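Local coordinates for protein chintase (Rhizomucor miehei, PDB 5YUQ) that probably hydrolyses the beta-1,4 glycosidic bonds of chitin, as a glycoside hydrolase family 18 chitinase with an active-site tunnel, at residues T146-T151 against Y177-D182; A152-E157 against K216-A221. All blocks are in the same frame, centred on the assembly; numbering follows the deposited sequence.

Interaction 1 (T146-T151 against Y177-D182); sequences TTAVPT and YIMAYD
Tyr177 CG stands anti to its own carbonyl carbon (chi1 -67°), on the same side of the sheet as Thr146. Thr146 CG2 is likewise anti to its carbonyl carbon, with OG1 at chi1 61°. Thr146 CB then sits over one face of the Tyr177 ring, 4.2 Å from the ring centroid and displaced toward the rim. This is a CH-pi contact. CG2 reaches on toward the phenol end, 3.7 Å from Tyr177 OH.

The backbones are neighbouring parallel strands of the family 18 TIM barrel. Tyr177 N donates to Thr147 O (2.7 Å), and Val149 N to Tyr177 O (2.8 Å). Met179 N then donates to Val149 O (2.8 Å). On the other face of the sheet, Val149 CG2 packs on Ile178 CG1 at 3.9 Å.

Three nearly straight backbone bonds thus fix the register as the strands give way to loops. The two faces differ in chemistry. One has the apolar contact between Val149 and Ile178. The other has the CH-pi contact beside a hydroxyl and a phenol, and there the buried Thr146 OG1 is satisfied by a hydrogen bond with Asn103 ND2 on the next strand.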
loop_
_atom_site.group_PDB
_atom_site.type_symbol
_atom_site.label_atom_id
_atom_site.label_comp_id
_atom_site.label_asym_id
_atom_site.label_seq_id
_atom_site.Cartn_x
_atom_site.Cartn_y
_atom_site.Cartn_z
ATOM N N THR A 146 6.444 -12.237 -2.022
ATOM C CA THR A 146 5.152 -11.619 -1.791
ATOM C C THR A 146 4.886 -10.590 -2.864
ATOM O O THR A 146 5.776 -10.223 -3.640
ATOM C CB THR A 146 5.053 -10.933 -0.408
ATOM O OG1 THR A 146 6.039 -9.894 -0.309
ATOM C CG2 THR A 146 5.266 -11.945 0.706
ATOM N N THR A 147 3.645 -10.139 -2.913
ATOM C CA THR A 147 3.263 -9.104 -3.859
ATOM C C THR A 147 2.320 -8.142 -3.164
ATOM O O THR A 147 1.478 -8.563 -2.369
ATOM C CB THR A 147 2.627 -9.707 -5.144
ATOM O OG1 THR A 147 2.150 -8.652 -5.982
ATOM C CG2 THR A 147 1.470 -10.617 -4.795
ATOM N N ALA A 148 2.503 -6.847 -3.409
ATOM C CA ALA A 148 1.562 -5.845 -2.932
ATOM C C ALA A 148 0.527 -5.659 -4.025
ATOM O O ALA A 148 0.872 -5.412 -5.181
ATOM C CB ALA A 148 2.270 -4.536 -2.641
ATOM N N VAL A 149 -0.744 -5.778 -3.658
ATOM C CA VAL A 149 -1.815 -5.897 -4.645
ATOM C C VAL A 149 -2.923 -4.867 -4.443
ATOM O O VAL A 149 -3.120 -4.364 -3.338
ATOM C CB VAL A 149 -2.422 -7.310 -4.590
ATOM C CG1 VAL A 149 -1.340 -8.367 -4.720
ATOM C CG2 VAL A 149 -3.187 -7.515 -3.298
ATOM N N PRO A 150 -3.655 -4.541 -5.522
ATOM C CA PRO A 150 -4.795 -3.629 -5.412
ATOM C C PRO A 150 -5.991 -4.293 -4.734
ATOM O O PRO A 150 -5.918 -5.458 -4.345
ATOM C CB PRO A 150 -5.120 -3.289 -6.875
ATOM C CG PRO A 150 -4.617 -4.480 -7.651
ATOM C CD PRO A 150 -3.384 -4.940 -6.913
ATOM N N THR A 151 -7.087 -3.555 -4.610
ATOM C CA THR A 151 -8.240 -4.013 -3.835
ATOM C C THR A 151 -9.131 -5.008 -4.595
ATOM O O THR A 151 -10.143 -5.472 -4.071
ATOM C CB THR A 151 -9.068 -2.819 -3.353
ATOM O OG1 THR A 151 -9.247 -1.911 -4.446
ATOM C CG2 THR A 151 -8.338 -2.097 -2.221
ATOM N N TYR A 177 -0.217 -8.809 -0.257
ATOM C CA TYR A 177 -0.412 -7.683 0.653
ATOM C C TYR A 177 -1.409 -6.711 0.043
ATOM O O TYR A 177 -1.063 -5.973 -0.872
ATOM C CB TYR A 177 0.912 -6.942 0.878
ATOM C CG TYR A 177 2.004 -7.702 1.620
ATOM C CD1 TYR A 177 1.839 -9.025 2.013
ATOM C CD2 TYR A 177 3.203 -7.076 1.927
ATOM C CE1 TYR A 177 2.848 -9.705 2.690
ATOM C CE2 TYR A 177 4.214 -7.742 2.604
ATOM C CZ TYR A 177 4.027 -9.048 2.987
ATOM O OH TYR A 177 5.032 -9.702 3.657
ATOM N N ILE A 178 -2.639 -6.697 0.553
ATOM C CA ILE A 178 -3.693 -5.854 -0.016
ATOM C C ILE A 178 -3.534 -4.389 0.374
ATOM O O ILE A 178 -3.544 -4.038 1.555
ATOM C CB ILE A 178 -5.088 -6.327 0.417
ATOM C CG1 ILE A 178 -5.326 -7.763 -0.054
ATOM C CG2 ILE A 178 -6.161 -5.421 -0.160
ATOM C CD1 ILE A 178 -6.617 -8.370 0.477
ATOM N N MET A 179 -3.410 -3.529 -0.631
ATOM C CA MET A 179 -3.253 -2.104 -0.378
ATOM C C MET A 179 -4.614 -1.453 -0.194
ATOM O O MET A 179 -5.105 -0.730 -1.062
ATOM C CB MET A 179 -2.449 -1.456 -1.502
ATOM C CG MET A 179 -1.013 -1.971 -1.535
ATOM S SD MET A 179 -0.031 -1.323 -2.896
ATOM C CE MET A 179 -0.632 0.369 -2.972
ATOM N N ALA A 180 -5.230 -1.733 0.950
ATOM C CA ALA A 180 -6.545 -1.194 1.269
ATOM C C ALA A 180 -6.428 0.214 1.819
ATOM O O ALA A 180 -6.840 0.496 2.937
ATOM C CB ALA A 180 -7.239 -2.089 2.277
ATOM N N TYR A 181 -5.856 1.093 1.011
ATOM C CA TYR A 181 -5.723 2.486 1.363
ATOM C C TYR A 181 -5.642 3.251 0.055
ATOM O O TYR A 181 -5.596 2.636 -1.012
ATOM C CB TYR A 181 -4.514 2.726 2.278
ATOM C CG TYR A 181 -3.249 1.955 1.954
ATOM C CD1 TYR A 181 -2.483 2.276 0.848
ATOM C CD2 TYR A 181 -2.788 0.956 2.799
ATOM C CE1 TYR A 181 -1.313 1.593 0.558
ATOM C CE2 TYR A 181 -1.606 0.273 2.531
ATOM C CZ TYR A 181 -0.872 0.599 1.410
ATOM O OH TYR A 181 0.301 -0.060 1.130
ATOM N N ASP A 182 -5.675 4.578 0.134
ATOM C CA ASP A 182 -5.836 5.419 -1.048
ATOM C C ASP A 182 -7.063 4.987 -1.837
ATOM O O ASP A 182 -7.065 5.020 -3.068
ATOM C CB ASP A 182 -4.600 5.377 -1.950
ATOM C CG ASP A 182 -3.349 5.844 -1.251
ATOM O OD1 ASP A 182 -3.449 6.573 -0.240
ATOM O OD2 ASP A 182 -2.257 5.477 -1.721
#

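Interaction 2 (A152-E157 against K216-A221)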
loop_
_atom_site.group_PDB
_atom_site.type_symbol
_atom_site.label_atom_id
_atom_site.label_comp_id
_atom_site.label_asym_id
_atom_site.label_seq_id
_atom_site.Cartn_x
_atom_site.Cartn_y
_atom_site.Cartn_z
ATOM N N ALA A 152 -8.749 -5.330 -5.824
ATOM C CA ALA A 152 -9.408 -6.394 -6.568
ATOM C C ALA A 152 -8.340 -7.204 -7.274
ATOM O O ALA A 152 -7.268 -6.679 -7.584
ATOM C CB ALA A 152 -10.392 -5.807 -7.579
ATOM N N PRO A 153 -8.652 -8.469 -7.545
ATOM C CA PRO A 153 -7.661 -9.310 -8.218
ATOM C C PRO A 153 -7.059 -8.747 -9.496
ATOM O O PRO A 153 -7.731 -8.037 -10.192
ATOM C CB PRO A 153 -8.428 -10.627 -8.492
ATOM C CG PRO A 153 -9.427 -10.695 -7.450
ATOM C CD PRO A 153 -9.781 -9.228 -7.056
ATOM N N PHE A 154 -5.833 -9.126 -9.805
ATOM C CA PHE A 154 -5.120 -8.620 -10.977
ATOM C C PHE A 154 -5.954 -8.669 -12.251
ATOM O O PHE A 154 -6.714 -9.619 -12.476
ATOM C CB PHE A 154 -3.868 -9.452 -11.219
ATOM C CG PHE A 154 -2.862 -9.387 -10.108
ATOM C CD1 PHE A 154 -2.415 -8.165 -9.624
ATOM C CD2 PHE A 154 -2.349 -10.558 -9.564
ATOM C CE1 PHE A 154 -1.468 -8.121 -8.599
ATOM C CE2 PHE A 154 -1.406 -10.520 -8.555
ATOM C CZ PHE A 154 -0.962 -9.305 -8.078
ATOM N N ASN A 155 -5.789 -7.646 -13.082
ATOM C CA ASN A 155 -6.522 -7.550 -14.343
ATOM C C ASN A 155 -6.226 -8.669 -15.321
ATOM O O ASN A 155 -5.081 -9.087 -15.492
ATOM C CB ASN A 155 -6.223 -6.224 -15.037
ATOM C CG ASN A 155 -6.901 -5.052 -14.378
ATOM O OD1 ASN A 155 -7.734 -5.217 -13.482
ATOM N ND2 ASN A 155 -6.564 -3.849 -14.830
ATOM N N ASP A 156 -7.274 -9.124 -15.999
ATOM C CA ASP A 156 -7.101 -10.123 -17.038
ATOM C C ASP A 156 -6.738 -9.462 -18.364
ATOM O O ASP A 156 -6.365 -8.282 -18.404
ATOM C CB ASP A 156 -8.341 -11.016 -17.163
ATOM C CG ASP A 156 -9.580 -10.264 -17.604
ATOM O OD1 ASP A 156 -9.481 -9.142 -18.144
ATOM O OD2 ASP A 156 -10.683 -10.823 -17.421
ATOM N N GLU A 157 -6.861 -10.227 -19.440
ATOM C CA GLU A 157 -6.476 -9.764 -20.768
ATOM C C GLU A 157 -7.322 -8.588 -21.244
ATOM O O GLU A 157 -6.912 -7.856 -22.139
ATOM C CB GLU A 157 -6.577 -10.915 -21.783
ATOM C CG GLU A 157 -5.667 -12.118 -21.523
ATOM C CD GLU A 157 -6.241 -13.110 -20.520
ATOM O OE1 GLU A 157 -7.336 -12.851 -19.953
ATOM O OE2 GLU A 157 -5.582 -14.158 -20.301
ATOM N N LYS A 216 -12.684 -10.137 0.486
ATOM C CA LYS A 216 -13.683 -11.052 -0.066
ATOM C C LYS A 216 -13.436 -11.299 -1.545
ATOM O O LYS A 216 -13.579 -12.427 -2.015
ATOM C CB LYS A 216 -15.107 -10.537 0.142
ATOM C CG LYS A 216 -15.534 -10.429 1.596
ATOM C CD LYS A 216 -15.294 -11.708 2.358
ATOM C CE LYS A 216 -15.706 -11.562 3.817
ATOM N NZ LYS A 216 -17.065 -10.963 3.930
ATOM N N ALA A 217 -13.056 -10.257 -2.278
ATOM C CA ALA A 217 -12.813 -10.403 -3.709
ATOM C C ALA A 217 -11.618 -11.307 -3.985
ATOM O O ALA A 217 -11.664 -12.148 -4.882
ATOM C CB ALA A 217 -12.613 -9.045 -4.366
ATOM N N TRP A 218 -10.554 -11.155 -3.196
ATOM C CA TRP A 218 -9.345 -11.955 -3.389
ATOM C C TRP A 218 -9.565 -13.428 -2.982
ATOM O O TRP A 218 -9.045 -14.320 -3.625
ATOM C CB TRP A 218 -8.100 -11.350 -2.784
ATOM C CG TRP A 218 -7.498 -10.240 -3.545
ATOM C CD1 TRP A 218 -7.787 -8.868 -3.408
ATOM C CD2 TRP A 218 -6.451 -10.307 -4.512
ATOM N NE1 TRP A 218 -6.986 -8.150 -4.216
ATOM C CE2 TRP A 218 -6.166 -8.993 -4.924
ATOM C CE3 TRP A 218 -5.741 -11.343 -5.097
ATOM C CZ2 TRP A 218 -5.217 -8.717 -5.841
ATOM C CZ3 TRP A 218 -4.820 -11.073 -5.976
ATOM C CH2 TRP A 218 -4.527 -9.755 -6.360
ATOM N N ILE A 219 -10.351 -13.623 -1.956
ATOM C CA ILE A 219 -10.686 -14.992 -1.557
ATOM C C ILE A 219 -11.565 -15.642 -2.626
ATOM O O ILE A 219 -11.339 -16.799 -3.017
ATOM C CB ILE A 219 -11.389 -15.044 -0.178
ATOM C CG1 ILE A 219 -10.415 -14.647 0.945
ATOM C CG2 ILE A 219 -11.935 -16.448 0.105
ATOM C CD1 ILE A 219 -11.062 -14.542 2.314
ATOM N N ALA A 220 -12.550 -14.897 -3.118
ATOM C CA ALA A 220 -13.463 -15.429 -4.134
ATOM C C ALA A 220 -12.728 -15.836 -5.413
ATOM O O ALA A 220 -13.143 -16.771 -6.108
ATOM C CB ALA A 220 -14.568 -14.430 -4.446
ATOM N N ALA A 221 -11.631 -15.150 -5.712
ATOM C CA ALA A 221 -10.850 -15.441 -6.912
ATOM C C ALA A 221 -9.814 -16.546 -6.704
ATOM O O ALA A 221 -9.127 -16.932 -7.650
ATOM C CB ALA A 221 -10.186 -14.175 -7.439
#
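Pro153 and Phe154 meet Trp218 where a loop of the TIM barrel folds against a helix. The loop follows strand 144-149. Helix 211-220 lies on the outside of the barrel, between strands 175-178 and 228-240.

Apolar contacts join the proline ring to the helix. Pro153 CD rests on Ala217 CB at 3.9 Å. Pro153 CG touches Ala221 CB at 3.6 Å, just past the end of the helix. The two alanines are one helical turn apart. Pro153 CG is also 3.7 Å from Ala217 O.

Polar groups play a smaller part between the two segments. Ala152 O comes within 3.4 Å of Trp218 CZ2, as a van der Waals neighbour. The indole N-H is used just before the loop segment, where Trp218 NE1 bonds to Pro150 O.

Two aromatic contacts carry the pairing, and both use the indole of Trp218. Its CG is anti to the carbonyl carbon (chi1 -77°). One face of the indole lies against Pro153 CA, which is 3.6 Å from the centroid of the six-membered ring and only 16° off the ring normal. This CH-pi contact comes from the backbone carbon of the proline. In the second contact, the indole turns its edge to the face of Phe154. The planes stand at 90° and the centroids are 5.2 Å apart, a T-shaped stack. Other aromatic rings, Trp169 and Tyr128, also meet Phe154. The two ring contacts and the bond to Pro150 O together restrict the indole's rotation. At its far corner, Trp218 CH2 sits over the centre of the Phe154 ring, 3.8 Å above its plane.

Overall arrangement
Interaction 1 belongs to the barrel core, with its centre about 5 Å from the centre of the chain. Interaction 2 is also buried but lies farther out, about 17 Å from that centre. The first joins two neighbouring strands mainly through backbone hydrogen bonds. The second joins a loop to a helix through aromatic and apolar side chains. The chain links them directly: 146-151 runs on into 152-157, and strand 175-178 is followed by helix 211-220. They also touch in space. Val149 CB packs on Trp218 CZ2 at 3.4 Å, and Val149 CG1 on Phe154 CZ at 3.5 Å. Their centres are about 12 Å apart.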